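Local coordinates for protein enoyl-CoA hydratase/isomerase (Mycobacterium avium, PDB 3P5M) that probably acts on coenzyme A thioesters as an enoyl-CoA hydratase or isomerase of the crotonase family, at residues Val99-Gly105 / Ser123-Phe129. Numbering follows the deposited sequence.
Sequences VHGAAVG and SYFQLAF
Tyr124 places CG between its own backbone N and carbonyl carbon (chi1 63°), which swings the ring across to the neighbouring strand and over Ala102. The CA of Ala102 sits over one ring face, 4.0 Å from the centroid of the Tyr124 ring, in a CH-pi contact. Val104 has CG1 anti to the backbone N (chi1 178°), and its two methyls part. CG2 of Val104 reaches CE1 of Tyr124 at 4.0 Å. CG1 of Val104 packs against CB of Ala128 at 3.7 Å. Gln126 runs alongside Val104 on the face that carries Ala102 and Tyr124, and its NE2 is hydrogen-bonded to Ala160 O. On the face of Ala103 and Phe125, CB of Ala103 meets CD1 of Phe125 at 4.0 Å, and the far end of that ring reaches Val99 CG1.

Strands 102-104 and 124-126 are parallel. Four backbone hydrogen bonds join the segments. Tyr124 N donates to Gly101 O (3.2 Å), from above the carbonyl plane. The others run from Ala103 N to Tyr124 O (2.9 Å), Gln126 N to Ala103 O (3.2 Å) and Gly105 N to Gln126 O (2.9 Å). Gly105 is the N-cap of helix 106-113. In crotonase relatives the start of this helix helps form the oxyanion hole. Tyr124 also packs on Ala180 of the second subunit. Backbone bonds thus fix the register, mainly apolar contacts flank them on both faces, and the Tyr124 ring lies at the subunit interface.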
ATOM      1  N   VAL B  99      -0.042  21.344 -10.310  1.00 10.45           N
ATOM      2  CA  VAL B  99      -0.703  21.798  -9.081  1.00 10.90           C
ATOM      3  C   VAL B  99       0.275  21.801  -7.893  1.00 11.97           C
ATOM      4  O   VAL B  99       0.755  20.744  -7.442  1.00 10.42           O
ATOM      5  CB  VAL B  99      -1.903  20.907  -8.720  1.00 11.16           C
ATOM      6  CG1 VAL B  99      -2.574  21.393  -7.432  1.00 11.93           C
ATOM      7  CG2 VAL B  99      -2.931  20.889  -9.851  1.00 10.75           C
ATOM      8  N   HIS B 100       0.553  22.991  -7.373  1.00 11.90           N
ATOM      9  CA  HIS B 100       1.310  23.084  -6.122  1.00 13.33           C
ATOM     10  C   HIS B 100       0.338  23.717  -5.120  1.00 13.52           C
ATOM     11  O   HIS B 100      -0.620  24.385  -5.509  1.00 15.38           O
ATOM     12  CB  HIS B 100       2.580  23.938  -6.324  1.00 12.65           C
ATOM     13  CG  HIS B 100       2.309  25.404  -6.304  1.00 17.28           C
ATOM     14  ND1 HIS B 100       1.530  26.028  -7.264  1.00 16.49           N
ATOM     15  CD2 HIS B 100       2.657  26.369  -5.407  1.00 17.48           C
ATOM     16  CE1 HIS B 100       1.413  27.311  -6.961  1.00 18.46           C
ATOM     17  NE2 HIS B 100       2.087  27.544  -5.844  1.00 20.22           N
ATOM     18  N   GLY B 101       0.538  23.495  -3.831  1.00 13.05           N
ATOM     19  CA  GLY B 101      -0.358  24.077  -2.842  1.00 12.50           C
ATOM     20  C   GLY B 101      -1.831  23.729  -3.004  1.00 12.32           C
ATOM     21  O   GLY B 101      -2.193  22.667  -3.567  1.00 11.89           O
ATOM     22  N   ALA B 102      -2.682  24.646  -2.536  1.00 12.03           N
ATOM     23  CA  ALA B 102      -4.129  24.402  -2.454  1.00 10.74           C
ATOM     24  C   ALA B 102      -4.812  24.395  -3.820  1.00 10.26           C
ATOM     25  O   ALA B 102      -4.598  25.302  -4.629  1.00 11.10           O
ATOM     26  CB  ALA B 102      -4.794  25.442  -1.504  1.00  9.99           C
ATOM     27  N   ALA B 103      -5.619  23.360  -4.059  1.00  9.20           N
ATOM     28  CA  ALA B 103      -6.627  23.314  -5.166  1.00  8.56           C
ATOM     29  C   ALA B 103      -7.951  23.043  -4.473  1.00  8.55           C
ATOM     30  O   ALA B 103      -8.238  21.919  -4.152  1.00  8.45           O
ATOM     31  CB  ALA B 103      -6.313  22.195  -6.159  1.00  8.43           C
ATOM     32  N   VAL B 104      -8.722  24.099  -4.214  1.00  8.70           N
ATOM     33  CA  VAL B 104      -9.850  24.096  -3.294  1.00 10.02           C
ATOM     34  C   VAL B 104     -11.095  24.590  -4.022  1.00 10.98           C
ATOM     35  O   VAL B 104     -11.037  25.549  -4.806  1.00  9.80           O
ATOM     36  CB  VAL B 104      -9.574  25.075  -2.087  1.00 10.52           C
ATOM     37  CG1 VAL B 104     -10.752  25.144  -1.121  1.00 11.04           C
ATOM     38  CG2 VAL B 104      -8.284  24.686  -1.354  1.00 10.80           C
ATOM     39  N   GLY B 105     -12.221  23.944  -3.732  1.00 11.32           N
ATOM     40  CA  GLY B 105     -13.482  24.337  -4.349  1.00 12.32           C
ATOM     41  C   GLY B 105     -13.387  24.188  -5.846  1.00 11.53           C
ATOM     42  O   GLY B 105     -12.964  23.134  -6.327  1.00 12.40           O
ATOM     43  N   SER B 123       1.008  19.514  -2.193  1.00  9.85           N
ATOM     44  CA  SER B 123      -0.273  19.986  -2.789  1.00  9.32           C
ATOM     45  C   SER B 123      -1.450  19.188  -2.220  1.00  9.00           C
ATOM     46  O   SER B 123      -1.230  18.160  -1.588  1.00  8.86           O
ATOM     47  CB  SER B 123      -0.252  20.036  -4.314  1.00  8.50           C
ATOM     48  OG  SER B 123      -0.216  18.752  -4.915  1.00  9.86           O
ATOM     49  N   TYR B 124      -2.664  19.740  -2.308  1.00  8.45           N
ATOM     50  CA  TYR B 124      -3.874  19.025  -1.870  1.00  8.77           C
ATOM     51  C   TYR B 124      -5.137  19.488  -2.594  1.00  9.10           C
ATOM     52  O   TYR B 124      -5.183  20.583  -3.190  1.00  8.82           O
ATOM     53  CB  TYR B 124      -4.081  19.156  -0.353  1.00  8.46           C
ATOM     54  CG  TYR B 124      -4.311  20.556   0.135  1.00  8.59           C
ATOM     55  CD1 TYR B 124      -5.612  21.051   0.292  1.00  9.58           C
ATOM     56  CD2 TYR B 124      -3.244  21.393   0.453  1.00  8.70           C
ATOM     57  CE1 TYR B 124      -5.844  22.327   0.775  1.00 11.54           C
ATOM     58  CE2 TYR B 124      -3.463  22.699   0.946  1.00 10.96           C
ATOM     59  CZ  TYR B 124      -4.757  23.139   1.102  1.00 11.60           C
ATOM     60  OH  TYR B 124      -4.992  24.382   1.576  1.00 17.54           O
ATOM     61  N   PHE B 125      -6.166  18.649  -2.488  1.00 10.09           N
ATOM     62  CA  PHE B 125      -7.411  18.771  -3.250  1.00 10.27           C
ATOM     63  C   PHE B 125      -8.518  18.713  -2.224  1.00 11.21           C
ATOM     64  O   PHE B 125      -8.525  17.842  -1.337  1.00 11.78           O
ATOM     65  CB  PHE B 125      -7.490  17.624  -4.260  1.00 10.77           C
ATOM     66  CG  PHE B 125      -6.334  17.607  -5.231  1.00 10.12           C
ATOM     67  CD1 PHE B 125      -6.443  18.219  -6.490  1.00  9.55           C
ATOM     68  CD2 PHE B 125      -5.133  17.048  -4.876  1.00 10.37           C
ATOM     69  CE1 PHE B 125      -5.368  18.241  -7.369  1.00  9.62           C
ATOM     70  CE2 PHE B 125      -4.052  17.063  -5.729  1.00  8.83           C
ATOM     71  CZ  PHE B 125      -4.164  17.655  -6.993  1.00 11.38           C
ATOM     72  N   GLN B 126      -9.441  19.667  -2.290  1.00 10.66           N
ATOM     73  CA  GLN B 126     -10.394  19.778  -1.218  1.00 10.90           C
ATOM     74  C   GLN B 126     -11.672  20.465  -1.698  1.00 10.96           C
ATOM     75  O   GLN B 126     -11.615  21.510  -2.332  1.00 11.33           O
ATOM     76  CB  GLN B 126      -9.793  20.608  -0.080  1.00  9.94           C
ATOM     77  CG  GLN B 126     -10.708  20.730   1.161  1.00 10.07           C
ATOM     78  CD  GLN B 126     -10.225  21.811   2.159  1.00 13.46           C
ATOM     79  OE1 GLN B 126      -9.497  22.717   1.782  1.00 10.60           O
ATOM     80  NE2 GLN B 126     -10.634  21.700   3.425  1.00 11.05           N
ATOM     81  N   LEU B 127     -12.806  19.861  -1.367  1.00 10.85           N
ATOM     82  CA  LEU B 127     -14.122  20.474  -1.628  1.00 11.87           C
ATOM     83  C   LEU B 127     -14.544  21.186  -0.339  1.00 12.90           C
ATOM     84  O   LEU B 127     -15.323  20.658   0.471  1.00 12.11           O
ATOM     85  CB  LEU B 127     -15.135  19.412  -2.062  1.00 10.67           C
ATOM     86  CG  LEU B 127     -14.792  18.584  -3.305  1.00  9.10           C
ATOM     87  CD1 LEU B 127     -15.903  17.553  -3.633  1.00  8.32           C
ATOM     88  CD2 LEU B 127     -14.526  19.484  -4.519  1.00 12.46           C
ATOM     89  N   ALA B 128     -13.978  22.368  -0.117  1.00 14.04           N
ATOM     90  CA  ALA B 128     -14.270  23.083   1.124  1.00 16.80           C
ATOM     91  C   ALA B 128     -15.623  23.794   1.102  1.00 18.40           C
ATOM     92  O   ALA B 128     -15.968  24.460   2.063  1.00 21.01           O
ATOM     93  CB  ALA B 128     -13.154  24.070   1.487  1.00 16.01           C
ATOM     94  N   PHE B 129     -16.404  23.640   0.042  1.00 19.45           N
ATOM     95  CA  PHE B 129     -17.611  24.448  -0.090  1.00 20.97           C
ATOM     96  C   PHE B 129     -18.532  24.302   1.121  1.00 20.48           C
ATOM     97  O   PHE B 129     -19.046  25.300   1.627  1.00 20.25           O
ATOM     98  CB  PHE B 129     -18.421  24.093  -1.353  1.00 21.89           C
ATOM     99  CG  PHE B 129     -17.604  23.843  -2.602  1.00 24.67           C
ATOM    100  CD1 PHE B 129     -17.564  24.807  -3.621  1.00 25.39           C
ATOM    101  CD2 PHE B 129     -16.932  22.621  -2.798  1.00 24.31           C
ATOM    102  CE1 PHE B 129     -16.854  24.583  -4.779  1.00 23.67           C
ATOM    103  CE2 PHE B 129     -16.227  22.376  -3.976  1.00 26.28           C
ATOM    104  CZ  PHE B 129     -16.190  23.368  -4.985  1.00 25.63           C
TER